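Long-range contacts in cytokinin riboside 5'-monophosphate phosphoribohydrolase (Corynebacterium glutamicum, PDB 5ZBL), which belongs to the LOG-like proteins of the SLOG clan, with a Rossmann-type alpha/beta fold built round a parallel sheet: residues Leu10-Val15 with Gly42-Tyr47; Thr33-Ala38 with Pro178-Leu182; Ala69-Glu75 with Leu87-Val93; Arg99-Met103 with Glu121-Glu125; Gly107-Met113 with Lys137-Tyr142. All coordinates share one frame; numbering follows the deposited sequence.

Interaction 1 of 5, residues Leu10-Val15 with Gly42-Tyr47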
# COMPACT_ATOMS: atom_id res chain seq x y z
N LEU A 10 13.98 7.05 -19.78
CA LEU A 10 14.21 6.17 -18.67
C LEU A 10 15.69 6.15 -18.29
O LEU A 10 16.44 5.29 -18.73
CB LEU A 10 13.72 4.76 -19.04
CG LEU A 10 13.61 3.82 -17.84
CD1 LEU A 10 12.40 4.18 -17.01
CD2 LEU A 10 13.55 2.38 -18.28
N GLN A 11 16.09 7.09 -17.45
CA GLN A 11 17.47 7.18 -16.94
C GLN A 11 17.62 6.61 -15.53
O GLN A 11 18.69 6.08 -15.18
CB GLN A 11 17.95 8.64 -17.02
CG GLN A 11 17.65 9.23 -18.41
CD GLN A 11 18.50 10.41 -18.77
OE1 GLN A 11 18.67 11.33 -17.98
NE2 GLN A 11 19.02 10.42 -19.99
N ARG A 12 16.55 6.68 -14.74
CA ARG A 12 16.55 6.08 -13.43
C ARG A 12 15.32 5.26 -13.23
O ARG A 12 14.24 5.63 -13.69
CB ARG A 12 16.62 7.15 -12.36
CG ARG A 12 18.02 7.72 -12.19
CD ARG A 12 17.97 9.21 -11.92
NE ARG A 12 17.37 9.88 -13.09
CZ ARG A 12 16.70 11.03 -13.07
NH1 ARG A 12 16.49 11.69 -11.93
NH2 ARG A 12 16.21 11.51 -14.23
N VAL A 13 15.49 4.15 -12.53
CA VAL A 13 14.35 3.41 -12.02
C VAL A 13 14.34 3.38 -10.52
O VAL A 13 15.38 3.09 -9.86
CB VAL A 13 14.25 1.96 -12.52
CG1 VAL A 13 13.95 1.95 -14.02
CG2 VAL A 13 15.49 1.14 -12.11
N THR A 14 13.14 3.62 -9.98
CA THR A 14 12.92 3.57 -8.54
C THR A 14 12.50 2.16 -8.26
O THR A 14 11.58 1.66 -8.87
CB THR A 14 11.85 4.58 -8.10
OG1 THR A 14 12.34 5.89 -8.32
CG2 THR A 14 11.53 4.47 -6.62
N VAL A 15 13.20 1.50 -7.36
CA VAL A 15 12.94 0.10 -7.10
C VAL A 15 12.38 -0.15 -5.71
O VAL A 15 12.94 0.31 -4.73
CB VAL A 15 14.17 -0.77 -7.35
CG1 VAL A 15 13.85 -2.23 -7.06
CG2 VAL A 15 14.56 -0.63 -8.82
N GLY A 42 22.62 1.83 -19.40
CA GLY A 42 22.75 3.16 -18.87
C GLY A 42 21.72 3.61 -17.83
O GLY A 42 21.58 4.82 -17.59
N ILE A 43 21.05 2.67 -17.16
CA ILE A 43 20.02 3.02 -16.20
C ILE A 43 20.53 2.89 -14.75
O ILE A 43 21.13 1.87 -14.40
CB ILE A 43 18.78 2.16 -16.42
CG1 ILE A 43 18.17 2.43 -17.83
CG2 ILE A 43 17.78 2.37 -15.29
CD1 ILE A 43 17.12 1.42 -18.25
N ASP A 44 20.25 3.91 -13.91
CA ASP A 44 20.61 3.89 -12.50
C ASP A 44 19.47 3.65 -11.50
O ASP A 44 18.30 3.72 -11.84
CB ASP A 44 21.35 5.19 -12.16
CG ASP A 44 22.70 5.29 -12.88
OD1 ASP A 44 23.46 4.25 -12.93
OD2 ASP A 44 22.98 6.39 -13.39
N LEU A 45 19.86 3.37 -10.27
CA LEU A 45 18.97 2.94 -9.17
C LEU A 45 18.55 4.08 -8.24
O LEU A 45 19.38 4.82 -7.72
CB LEU A 45 19.66 1.84 -8.33
CG LEU A 45 18.93 1.33 -7.08
CD1 LEU A 45 17.55 0.82 -7.45
CD2 LEU A 45 19.69 0.23 -6.39
N VAL A 46 17.26 4.20 -8.02
CA VAL A 46 16.77 4.99 -6.91
C VAL A 46 16.03 3.98 -6.05
O VAL A 46 15.19 3.23 -6.57
CB VAL A 46 15.79 6.05 -7.34
CG1 VAL A 46 15.35 6.85 -6.12
CG2 VAL A 46 16.43 6.97 -8.39
N TYR A 47 16.35 3.96 -4.76
CA TYR A 47 15.68 3.02 -3.83
C TYR A 47 15.69 3.59 -2.42
O TYR A 47 16.17 4.70 -2.19
CB TYR A 47 16.31 1.62 -3.92
CG TYR A 47 17.52 1.42 -3.02
CD1 TYR A 47 18.57 2.33 -3.02
CD2 TYR A 47 17.62 0.32 -2.19
CE1 TYR A 47 19.65 2.17 -2.19
CE2 TYR A 47 18.71 0.15 -1.36
CZ TYR A 47 19.71 1.09 -1.34
OH TYR A 47 20.81 0.92 -0.54
O HOH W 1 21.27 7.57 -15.45
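Leu45 meets Val15 at one end of this strand pair, and Ile43 meets Leu10 and Val13 at the other. Leu45 holds its CG anti to the backbone N (chi1 176°). This turns CD1 back toward the neighbouring strand, 3.6 Å from Val15 CG2, with the two side chains at about a right angle. Ile43 uses two branches. Its CD1 touches Leu10 CD2 at 3.7 Å, and its CG2 lies 4.1 Å from Val13 CG1. Helix 178-186 covers Leu10, Val13 and Ile43 through Met185 and Gln186.

Arg12, Thr14, Asp44 and Val46 occupy the other face. Val46 CG2 packs on Arg12 CB at 4.0 Å, and Val46 CB sits beside Thr14 OG1, whose polar partner is Met103 O. Arg12 bends at chi2 and chi3 and carries its guanidinium off to a salt bridge with Asp108. Asp44 OD1 accepts from Glu68 N.

Four backbone bonds join the parallel strands, from Asp44 N to Gln11 O (3.0 Å) through to Val15 N to Val46 O (2.8 Å). Gly42 ends the connecting helix in a Schellman motif. Strand 12-16, helix 25-40 and strand 44-47 form the first beta-alpha-beta crossover of a Rossmann-type fold.

Interaction 2 of 5, residues Thr33-Ala38 with Pro178-Leu182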
# COMPACT_ATOMS: atom_id res chain seq x y z
N THR A 33 20.63 -9.97 -11.74
CA THR A 33 20.46 -9.97 -13.20
C THR A 33 19.73 -8.73 -13.65
O THR A 33 20.01 -8.18 -14.73
CB THR A 33 19.69 -11.22 -13.71
OG1 THR A 33 20.10 -12.36 -12.97
CG2 THR A 33 20.06 -11.51 -15.13
N LEU A 34 18.78 -8.30 -12.82
CA LEU A 34 18.02 -7.09 -13.14
C LEU A 34 18.93 -5.83 -13.10
O LEU A 34 18.95 -5.02 -14.04
CB LEU A 34 16.82 -6.99 -12.18
CG LEU A 34 15.93 -5.76 -12.35
CD1 LEU A 34 15.39 -5.61 -13.78
CD2 LEU A 34 14.82 -5.82 -11.32
N ALA A 35 19.68 -5.69 -12.01
CA ALA A 35 20.68 -4.63 -11.86
C ALA A 35 21.68 -4.51 -13.02
O ALA A 35 21.98 -3.41 -13.50
CB ALA A 35 21.44 -4.86 -10.56
N LYS A 36 22.22 -5.66 -13.45
CA LYS A 36 23.21 -5.71 -14.56
C LYS A 36 22.63 -5.25 -15.91
O LYS A 36 23.28 -4.48 -16.65
CB LYS A 36 23.79 -7.15 -14.67
CG LYS A 36 24.80 -7.43 -15.80
CD LYS A 36 25.99 -6.46 -15.83
CE LYS A 36 27.25 -7.05 -16.46
NZ LYS A 36 28.45 -6.52 -15.77
N THR A 37 21.44 -5.75 -16.23
CA THR A 37 20.70 -5.35 -17.42
C THR A 37 20.47 -3.86 -17.41
O THR A 37 20.68 -3.18 -18.43
CB THR A 37 19.34 -6.06 -17.45
OG1 THR A 37 19.56 -7.44 -17.25
CG2 THR A 37 18.61 -5.86 -18.78
N ALA A 38 20.03 -3.34 -16.27
CA ALA A 38 19.73 -1.91 -16.20
C ALA A 38 20.99 -1.07 -16.41
O ALA A 38 20.95 -0.12 -17.19
CB ALA A 38 19.04 -1.55 -14.87
N PRO A 178 14.21 -9.95 -17.03
CA PRO A 178 14.67 -8.56 -16.84
C PRO A 178 14.83 -7.77 -18.10
O PRO A 178 14.58 -6.55 -18.10
CB PRO A 178 16.01 -8.72 -16.12
CG PRO A 178 16.44 -10.10 -16.44
CD PRO A 178 15.18 -10.91 -16.49
N HIS A 179 15.26 -8.44 -19.16
CA HIS A 179 15.37 -7.83 -20.49
C HIS A 179 14.03 -7.35 -20.95
O HIS A 179 13.90 -6.17 -21.33
CB HIS A 179 16.00 -8.79 -21.51
CG HIS A 179 17.49 -8.90 -21.35
ND1 HIS A 179 18.09 -9.85 -20.54
CD2 HIS A 179 18.50 -8.16 -21.87
CE1 HIS A 179 19.40 -9.69 -20.58
NE2 HIS A 179 19.67 -8.66 -21.36
N ALA A 180 13.04 -8.24 -20.88
CA ALA A 180 11.68 -7.93 -21.29
C ALA A 180 11.04 -6.81 -20.43
O ALA A 180 10.32 -5.97 -20.97
CB ALA A 180 10.83 -9.18 -21.26
N LEU A 181 11.35 -6.81 -19.13
CA LEU A 181 10.89 -5.81 -18.19
C LEU A 181 11.41 -4.41 -18.45
O LEU A 181 10.62 -3.44 -18.44
CB LEU A 181 11.29 -6.21 -16.76
CG LEU A 181 10.65 -5.31 -15.66
CD1 LEU A 181 10.28 -6.10 -14.42
CD2 LEU A 181 11.57 -4.18 -15.26
N LEU A 182 12.72 -4.27 -18.63
CA LEU A 182 13.33 -2.96 -18.92
C LEU A 182 12.98 -2.49 -20.31
O LEU A 182 12.69 -1.30 -20.50
CB LEU A 182 14.84 -3.00 -18.76
CG LEU A 182 15.27 -3.13 -17.29
CD1 LEU A 182 16.70 -3.64 -17.17
CD2 LEU A 182 15.09 -1.82 -16.55
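Apolar packing makes up most of this contact between Leu34, Thr37 and Ala38 on one helix and Pro178, Leu181 and Leu182 on the other. Leu182 CD1 lies in the middle of the seam, against Thr37 and Ala38. It reaches Thr37 CG2 at 3.3 Å, tighter than usual carbon contact, and Ala38 CB at 3.9 Å. Leu34 points its CD1 into the same seam, 3.9 Å from Pro178 CB and 4.1 Å from Leu182 CD1. At the exposed margin Thr33 CG2 rests on Pro178 CG.

The two helices lie on the same side of the central sheet of this Rossmann-type fold. Their segments cross at -51°, with axes 9.5 Å apart. Leu34, Pro178 and Leu181 all also touch Tyr142 of strand 139-142 in the sheet.

One CH-pi contact is added near the surface. Thr37 CG2 stands over a face of the His179 ring, 4.0 Å from its centroid and 15° off the ring normal. The methyl is there because CG2 lies anti to the backbone N.

The hydrogen bonds stay inside the helices. The Thr37 hydroxyl, OG1, touches Pro178 CB across the contact but turns back to donate to Thr33 O at 2.7 Å. Thr37 N reaches that carbonyl from the opposite face of its plane.

Interaction 3 of 5, residues Ala69-Glu75 with Leu87-Val93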
# COMPACT_ATOMS: atom_id res chain seq x y z
N ALA A 69 23.89 4.24 -7.47
CA ALA A 69 22.73 3.89 -6.70
C ALA A 69 22.40 5.06 -5.76
O ALA A 69 23.23 5.45 -4.93
CB ALA A 69 22.99 2.61 -5.91
N PHE A 70 21.20 5.62 -5.92
CA PHE A 70 20.70 6.67 -5.01
C PHE A 70 19.69 6.17 -4.00
O PHE A 70 18.66 5.60 -4.35
CB PHE A 70 20.12 7.81 -5.83
CG PHE A 70 21.11 8.39 -6.78
CD1 PHE A 70 22.00 9.38 -6.36
CD2 PHE A 70 21.20 7.92 -8.08
CE1 PHE A 70 22.94 9.92 -7.23
CE2 PHE A 70 22.14 8.46 -8.95
CZ PHE A 70 23.00 9.46 -8.52
N GLY A 71 19.99 6.41 -2.74
CA GLY A 71 19.10 6.01 -1.63
C GLY A 71 18.39 7.23 -1.05
O GLY A 71 18.95 8.32 -1.03
N VAL A 72 17.17 7.00 -0.57
CA VAL A 72 16.33 7.98 0.12
C VAL A 72 15.78 7.29 1.40
O VAL A 72 15.03 6.32 1.32
CB VAL A 72 15.19 8.53 -0.78
CG1 VAL A 72 14.47 9.70 -0.13
CG2 VAL A 72 15.76 8.98 -2.10
N ILE A 73 16.19 7.82 2.55
CA ILE A 73 15.92 7.26 3.85
C ILE A 73 15.49 8.39 4.78
O ILE A 73 15.65 9.55 4.44
CB ILE A 73 17.18 6.54 4.34
CG1 ILE A 73 16.86 5.57 5.48
CG2 ILE A 73 18.27 7.53 4.75
CD1 ILE A 73 17.95 4.54 5.68
N THR A 74 14.92 8.06 5.94
CA THR A 74 14.50 9.07 6.95
C THR A 74 15.46 9.08 8.10
O THR A 74 16.18 8.10 8.30
CB THR A 74 13.15 8.73 7.55
OG1 THR A 74 13.25 7.47 8.23
CG2 THR A 74 12.07 8.62 6.46
N GLU A 75 15.45 10.17 8.89
CA GLU A 75 16.21 10.21 10.15
C GLU A 75 15.89 9.03 11.06
O GLU A 75 16.81 8.42 11.59
CB GLU A 75 16.00 11.53 10.94
CG GLU A 75 17.20 12.46 10.92
CD GLU A 75 18.40 11.91 11.64
OE1 GLU A 75 18.45 11.98 12.89
OE2 GLU A 75 19.31 11.41 10.97
N LEU A 87 26.72 3.98 -1.09
CA LEU A 87 25.96 4.51 -2.22
C LEU A 87 26.58 5.74 -2.83
O LEU A 87 27.27 6.51 -2.15
CB LEU A 87 24.53 4.86 -1.81
CG LEU A 87 23.76 3.79 -1.07
CD1 LEU A 87 22.45 4.38 -0.54
CD2 LEU A 87 23.57 2.56 -1.96
N THR A 88 26.29 5.96 -4.11
CA THR A 88 26.64 7.21 -4.78
C THR A 88 26.14 8.41 -3.97
O THR A 88 26.82 9.42 -3.82
CB THR A 88 25.99 7.26 -6.19
OG1 THR A 88 26.13 5.98 -6.84
CG2 THR A 88 26.56 8.41 -7.04
N GLU A 89 24.92 8.28 -3.45
CA GLU A 89 24.36 9.26 -2.53
C GLU A 89 23.29 8.62 -1.63
O GLU A 89 22.53 7.78 -2.08
CB GLU A 89 23.72 10.38 -3.34
CG GLU A 89 23.62 11.72 -2.66
CD GLU A 89 23.18 12.79 -3.67
OE1 GLU A 89 23.96 13.11 -4.61
OE2 GLU A 89 22.03 13.28 -3.55
N LEU A 90 23.22 9.07 -0.39
CA LEU A 90 22.18 8.71 0.51
C LEU A 90 21.52 10.01 0.97
O LEU A 90 22.13 10.79 1.66
CB LEU A 90 22.73 7.88 1.69
CG LEU A 90 21.73 7.50 2.82
CD1 LEU A 90 20.47 6.89 2.23
CD2 LEU A 90 22.36 6.56 3.85
N GLU A 91 20.28 10.24 0.54
CA GLU A 91 19.50 11.40 0.98
C GLU A 91 18.69 11.05 2.25
O GLU A 91 17.86 10.14 2.20
CB GLU A 91 18.54 11.86 -0.11
CG GLU A 91 19.25 12.06 -1.43
CD GLU A 91 18.45 12.87 -2.45
OE1 GLU A 91 17.37 13.39 -2.12
OE2 GLU A 91 18.93 12.99 -3.60
N ILE A 92 18.95 11.79 3.33
CA ILE A 92 18.17 11.75 4.59
C ILE A 92 17.13 12.86 4.63
O ILE A 92 17.48 14.06 4.56
CB ILE A 92 19.08 11.87 5.82
CG1 ILE A 92 20.21 10.83 5.72
CG2 ILE A 92 18.32 11.59 7.12
CD1 ILE A 92 21.23 11.00 6.82
N VAL A 93 15.86 12.47 4.74
CA VAL A 93 14.74 13.46 4.72
C VAL A 93 13.98 13.35 6.03
O VAL A 93 14.19 12.38 6.76
CB VAL A 93 13.86 13.35 3.46
CG1 VAL A 93 14.72 13.60 2.23
CG2 VAL A 93 13.17 11.99 3.35
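Ala69-Glu75 and Leu87-Val93 form the parallel strand pair at one margin of the sheet, and helix 75-79 lies between the two strands in the chain. The backbone ladder runs Gly71 N to Glu89 O, Glu91 N to Gly71 O, Ile73 N to Glu91 O and Val93 N to Ile73 O. Glu91 N lies 2.8 Å from Gly71 O. The ladder ends in a weak bond from Glu75 N to Val93 O. At the start, Thr88 OG1 accepts from Ala69 N at 2.9 Å, so a side chain takes up the pairing there.

Gly71 presents bare backbone, and Leu87 CD1 lies 3.9 Å from its CA. On the same face Leu90 CD1 presses on Ile73 CG2 at 3.4 Å, a tight fit. With CG1 anti to the backbone N (chi1 -162°), the CG2 methyl of Ile73 is turned to Leu90. Ile92 CG1 meets the same methyl at 3.9 Å. Met78 of helix 75-79 covers Ile73, Leu90 and Ile92.

The other face carries Phe70, Val72, Glu89, Glu91 and Val93. Glu89 CB meets the Phe70 ring at its edge, 3.6 Å from CD1. Thr88 CB lies over one face of the ring, toward the rim. The carboxylate of Glu91 forms a salt bridge with Arg102 of helix 96-106.

Thr74 is the N-cap of helix 75-79, its OG1 accepting from Leu77 N. A sulfate ion, probably from the crystallisation liquor, lies about 4 Å from the Thr74 side chain. Strand 69-74, helix 75-79 and strand 89-93 form a beta-alpha-beta unit, the repeating element of a Rossmann-type sheet.

Interaction 4 of 5, residues Arg99-Met103 with Glu121-Glu125; sequences RKRRM and EELFE. With GOL (glycerol), chain F.
Lys100 stretches across to Glu121 and Glu125, its side chain at about a right angle to both. The chain is extended beyond CG, so NZ arrives at the carboxylates at full length. Glu121 and Glu125 each bend at chi2 and bring one oxygen to it. NZ donates to Glu121 OE2 at 2.7 Å, on the syn side and 32° out of the carboxylate plane. It donates to Glu125 OE1 at 3.1 Å, on the anti side. A glycerol, probably from the crystallisation liquor, adds its O2 at 2.6 Å from Lys100 NZ.

Helices 96-106 and 117-130 cross here at -64°, with segment axes 11.8 Å apart, so long side chains span the gap. The salt-bridge network lies at the dimer interface. Lys100 NZ also bridges to Glu125 of the second subunit. Glu121 of one subunit comes close to Glu121 and Glu125 of the other, and the lysines probably offset that gathering of negative charge.

Met103 and Glu122 meet on another flank, also at about a right angle. Met103 CE lies 3.4 Å from Glu122 OE2. Glu122 ends the PGGxGTxxE sequence motif known from LOG proteins, and its side chain is about 6 Å from a bound phosphate ion. Arg99 NH1 comes within 4.4 Å of Glu122 OE2, but no N-H points at that oxygen. The guanidinium of Arg99 is hydrogen-bonded instead to Gly48 O through NH2 and to Val72 O through NE.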
# COMPACT_ATOMS: atom_id res chain seq x y z
N ARG A 99 10.12 10.95 2.12
CA ARG A 99 10.90 9.89 1.48
C ARG A 99 10.24 9.37 0.17
O ARG A 99 10.89 9.32 -0.89
CB ARG A 99 11.12 8.78 2.45
CG ARG A 99 12.12 7.77 1.99
CD ARG A 99 11.75 6.51 2.64
NE ARG A 99 12.78 5.51 2.61
CZ ARG A 99 12.57 4.27 3.02
NH1 ARG A 99 11.35 3.91 3.46
NH2 ARG A 99 13.58 3.40 2.99
N LYS A 100 8.94 9.08 0.22
CA LYS A 100 8.22 8.50 -0.91
C LYS A 100 8.02 9.51 -2.03
O LYS A 100 8.17 9.16 -3.21
CB LYS A 100 6.84 8.04 -0.52
CG LYS A 100 6.78 7.02 0.57
CD LYS A 100 5.33 6.59 0.69
CE LYS A 100 4.94 6.11 2.05
NZ LYS A 100 3.49 5.77 1.98
N ARG A 101 7.70 10.74 -1.67
CA ARG A 101 7.68 11.78 -2.70
C ARG A 101 9.04 11.88 -3.45
O ARG A 101 9.06 11.96 -4.69
CB ARG A 101 7.28 13.10 -2.08
CG ARG A 101 6.99 14.20 -3.09
CD ARG A 101 7.08 15.57 -2.42
NE ARG A 101 5.88 15.90 -1.64
CZ ARG A 101 4.73 16.33 -2.15
NH1 ARG A 101 4.58 16.50 -3.46
NH2 ARG A 101 3.71 16.60 -1.34
N ARG A 102 10.16 11.85 -2.73
CA ARG A 102 11.47 12.00 -3.34
C ARG A 102 11.89 10.84 -4.25
O ARG A 102 12.47 11.06 -5.34
CB ARG A 102 12.57 12.26 -2.31
CG ARG A 102 12.90 13.72 -2.13
CD ARG A 102 13.42 14.39 -3.42
NE ARG A 102 14.87 14.41 -3.50
CZ ARG A 102 15.55 15.06 -4.44
NH1 ARG A 102 16.88 15.02 -4.41
NH2 ARG A 102 14.93 15.74 -5.40
N MET A 103 11.60 9.63 -3.78
CA MET A 103 11.77 8.42 -4.58
C MET A 103 10.98 8.51 -5.89
O MET A 103 11.51 8.19 -6.96
CB MET A 103 11.38 7.19 -3.77
CG MET A 103 12.33 6.94 -2.63
SD MET A 103 12.29 5.26 -2.01
CE MET A 103 10.73 5.31 -1.15
N GLU A 121 2.81 -1.68 -0.14
CA GLU A 121 2.37 -0.31 0.13
C GLU A 121 2.93 0.71 -0.88
O GLU A 121 2.20 1.59 -1.38
CB GLU A 121 2.76 0.09 1.52
CG GLU A 121 2.12 1.34 2.04
CD GLU A 121 2.79 2.61 1.57
OE1 GLU A 121 4.04 2.62 1.47
OE2 GLU A 121 2.07 3.63 1.29
N GLU A 122 4.23 0.65 -1.16
CA GLU A 122 4.82 1.61 -2.09
C GLU A 122 4.16 1.45 -3.47
O GLU A 122 3.92 2.43 -4.13
CB GLU A 122 6.35 1.49 -2.18
CG GLU A 122 7.10 2.30 -1.11
CD GLU A 122 8.40 1.65 -0.60
OE1 GLU A 122 8.50 0.39 -0.60
OE2 GLU A 122 9.32 2.39 -0.15
N LEU A 123 3.85 0.21 -3.85
CA LEU A 123 3.35 -0.05 -5.17
C LEU A 123 1.93 0.52 -5.33
O LEU A 123 1.60 1.14 -6.33
CB LEU A 123 3.38 -1.56 -5.43
CG LEU A 123 2.73 -1.99 -6.75
CD1 LEU A 123 3.55 -1.47 -7.88
CD2 LEU A 123 2.57 -3.49 -6.83
N PHE A 124 1.11 0.31 -4.32
CA PHE A 124 -0.25 0.81 -4.32
C PHE A 124 -0.32 2.33 -4.17
O PHE A 124 -1.26 2.97 -4.67
CB PHE A 124 -1.07 0.07 -3.26
CG PHE A 124 -1.57 -1.25 -3.74
CD1 PHE A 124 -2.54 -1.30 -4.73
CD2 PHE A 124 -1.09 -2.43 -3.24
CE1 PHE A 124 -3.03 -2.50 -5.20
CE2 PHE A 124 -1.55 -3.65 -3.71
CZ PHE A 124 -2.52 -3.67 -4.70
N GLU A 125 0.66 2.88 -3.48
CA GLU A 125 0.89 4.31 -3.41
C GLU A 125 1.11 4.91 -4.81
O GLU A 125 0.38 5.86 -5.20
CB GLU A 125 2.03 4.59 -2.44
CG GLU A 125 2.45 6.04 -2.23
CD GLU A 125 1.49 6.82 -1.40
OE1 GLU A 125 1.83 7.18 -0.25
OE2 GLU A 125 0.41 7.07 -1.92
C1 GOL F . 2.96 8.86 4.83
O1 GOL F . 3.44 7.58 5.24
C2 GOL F . 2.60 8.91 3.35
O2 GOL F . 1.97 7.70 2.96
C3 GOL F . 1.60 10.00 3.01
O3 GOL F . 1.46 10.12 1.59

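Interaction 5 of 5, residues Gly107-Met113 with Lys137-Tyr142; sequences GDGFIAM and KPVALY
Ile111 and Ala112 pack against Ala140, Leu141 and Tyr142 in the tight part of this contact. Ile111 CG2 touches Tyr142 CB at 4.0 Å, and Ala112 CB meets Leu141 CD2 at 4.1 Å. Phe110 CD2 comes equally near Val139 CG2. The Met113 chain runs alongside Tyr142 in the same direction. Met113 SD approaches the ring at its edge, 5.1 Å from the Tyr142 centroid and 75° off the ring normal, a Met-aromatic contact. The Tyr142 hydroxyl goes elsewhere, to Ala30 O.

Four backbone bonds join the segments, among them Ala140 N to Phe110 O at 2.9 Å. The strands belong to a beta-alpha-beta unit of the Rossmann-type sheet. Helix 117-130 covers the face of Phe110, Val139 and Leu141. Helix 178-186 covers the face of Ile111 and Ala140.

The looser end is loop, with Asp108 and Lys137 partly exposed, and Lys137 spans it. Lys137 is extended beyond CG and passes obliquely by the Phe110 ring, CD lying 4.1 Å from Phe110 CE2. Its NZ donates to Gly107 O at 2.7 Å, nearly along the C=O axis, and also to Ala104 O. These carbonyls lie at the C-terminal end of helix 96-106, whose partial negative charge probably suits the ammonium. Asp108 turns away from Lys137 to Arg12.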
# COMPACT_ATOMS: atom_id res chain seq x y z
N GLY A 107 12.93 9.11 -9.85
CA GLY A 107 12.87 8.01 -10.80
C GLY A 107 12.04 8.35 -12.01
O GLY A 107 11.13 9.18 -11.95
N ASP A 108 12.37 7.70 -13.12
CA ASP A 108 11.63 7.89 -14.37
C ASP A 108 10.63 6.81 -14.54
O ASP A 108 9.82 6.86 -15.45
CB ASP A 108 12.59 7.97 -15.55
CG ASP A 108 13.51 9.23 -15.48
OD1 ASP A 108 12.98 10.39 -15.54
OD2 ASP A 108 14.75 9.05 -15.31
N GLY A 109 10.66 5.84 -13.62
CA GLY A 109 9.81 4.66 -13.67
C GLY A 109 9.99 3.86 -12.38
O GLY A 109 10.93 4.13 -11.62
N PHE A 110 9.11 2.88 -12.17
CA PHE A 110 8.98 2.13 -10.93
C PHE A 110 9.02 0.64 -11.23
O PHE A 110 8.36 0.18 -12.18
CB PHE A 110 7.66 2.46 -10.27
CG PHE A 110 7.53 3.90 -9.87
CD1 PHE A 110 8.21 4.39 -8.76
CD2 PHE A 110 6.72 4.76 -10.58
CE1 PHE A 110 8.11 5.73 -8.40
CE2 PHE A 110 6.60 6.11 -10.23
CZ PHE A 110 7.31 6.59 -9.16
N ILE A 111 9.80 -0.11 -10.44
CA ILE A 111 9.81 -1.56 -10.46
C ILE A 111 9.54 -2.06 -9.03
O ILE A 111 10.15 -1.60 -8.06
CB ILE A 111 11.16 -2.09 -10.91
CG1 ILE A 111 11.48 -1.62 -12.34
CG2 ILE A 111 11.20 -3.62 -10.94
CD1 ILE A 111 12.93 -1.94 -12.73
N ALA A 112 8.62 -3.01 -8.92
CA ALA A 112 8.36 -3.66 -7.66
C ALA A 112 8.86 -5.10 -7.83
O ALA A 112 8.40 -5.83 -8.74
CB ALA A 112 6.89 -3.58 -7.28
N MET A 113 9.85 -5.44 -7.00
CA MET A 113 10.40 -6.76 -6.92
C MET A 113 9.73 -7.45 -5.73
O MET A 113 9.07 -6.80 -4.94
CB MET A 113 11.91 -6.69 -6.70
CG MET A 113 12.69 -5.85 -7.72
SD MET A 113 14.45 -6.31 -7.84
CE MET A 113 14.95 -6.40 -6.13
N LYS A 137 4.22 7.53 -15.27
CA LYS A 137 5.48 6.85 -15.41
C LYS A 137 5.17 5.37 -15.40
O LYS A 137 4.29 4.94 -14.69
CB LYS A 137 6.41 7.21 -14.24
CG LYS A 137 6.85 8.67 -14.20
CD LYS A 137 7.61 8.99 -12.91
CE LYS A 137 8.25 10.39 -12.95
NZ LYS A 137 8.91 10.72 -11.66
N PRO A 138 5.91 4.56 -16.17
CA PRO A 138 5.63 3.12 -16.19
C PRO A 138 5.85 2.46 -14.83
O PRO A 138 6.78 2.83 -14.13
CB PRO A 138 6.63 2.57 -17.20
CG PRO A 138 7.69 3.60 -17.30
CD PRO A 138 7.07 4.94 -17.00
N VAL A 139 4.95 1.56 -14.47
CA VAL A 139 5.07 0.73 -13.25
C VAL A 139 5.19 -0.71 -13.71
O VAL A 139 4.39 -1.17 -14.54
CB VAL A 139 3.87 0.90 -12.34
CG1 VAL A 139 4.02 0.07 -11.06
CG2 VAL A 139 3.71 2.37 -12.02
N ALA A 140 6.22 -1.40 -13.24
CA ALA A 140 6.50 -2.76 -13.67
C ALA A 140 6.60 -3.70 -12.48
O ALA A 140 7.21 -3.37 -11.47
CB ALA A 140 7.78 -2.80 -14.47
N LEU A 141 5.99 -4.87 -12.62
CA LEU A 141 6.09 -5.93 -11.63
C LEU A 141 7.09 -6.96 -12.12
O LEU A 141 6.88 -7.59 -13.15
CB LEU A 141 4.72 -6.55 -11.39
CG LEU A 141 3.56 -5.63 -11.06
CD1 LEU A 141 2.33 -6.49 -10.81
CD2 LEU A 141 3.89 -4.76 -9.87
N TYR A 142 8.20 -7.10 -11.41
CA TYR A 142 9.23 -8.05 -11.75
C TYR A 142 8.78 -9.39 -11.16
O TYR A 142 8.94 -9.65 -9.94
CB TYR A 142 10.59 -7.57 -11.20
CG TYR A 142 11.85 -8.36 -11.57
CD1 TYR A 142 11.99 -8.98 -12.81
CD2 TYR A 142 12.91 -8.45 -10.67
CE1 TYR A 142 13.14 -9.64 -13.14
CE2 TYR A 142 14.07 -9.11 -10.99
CZ TYR A 142 14.18 -9.73 -12.23
OH TYR A 142 15.36 -10.43 -12.59

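Interactions 1, 3 and 5 are all parallel strand pairs of one sheet. Interaction 5 is the most buried of them. Interaction 3 is the marginal one, so its outer strand carries glutamates and exposed residues. Interactions 1 and 5 are joined through Thr14, whose backbone bonds to Gly109 and Ile111. Interactions 1 and 3 are joined through Leu45 and Tyr47 with Phe70. Interactions 2 and 4 are helix pairs on opposite sides of the chain's centre. The first is apolar and packs on Tyr142 of interaction 5. The second is ionic and lies at the subunit interface, with Leu123 of its helix packed on Val139 and Leu141.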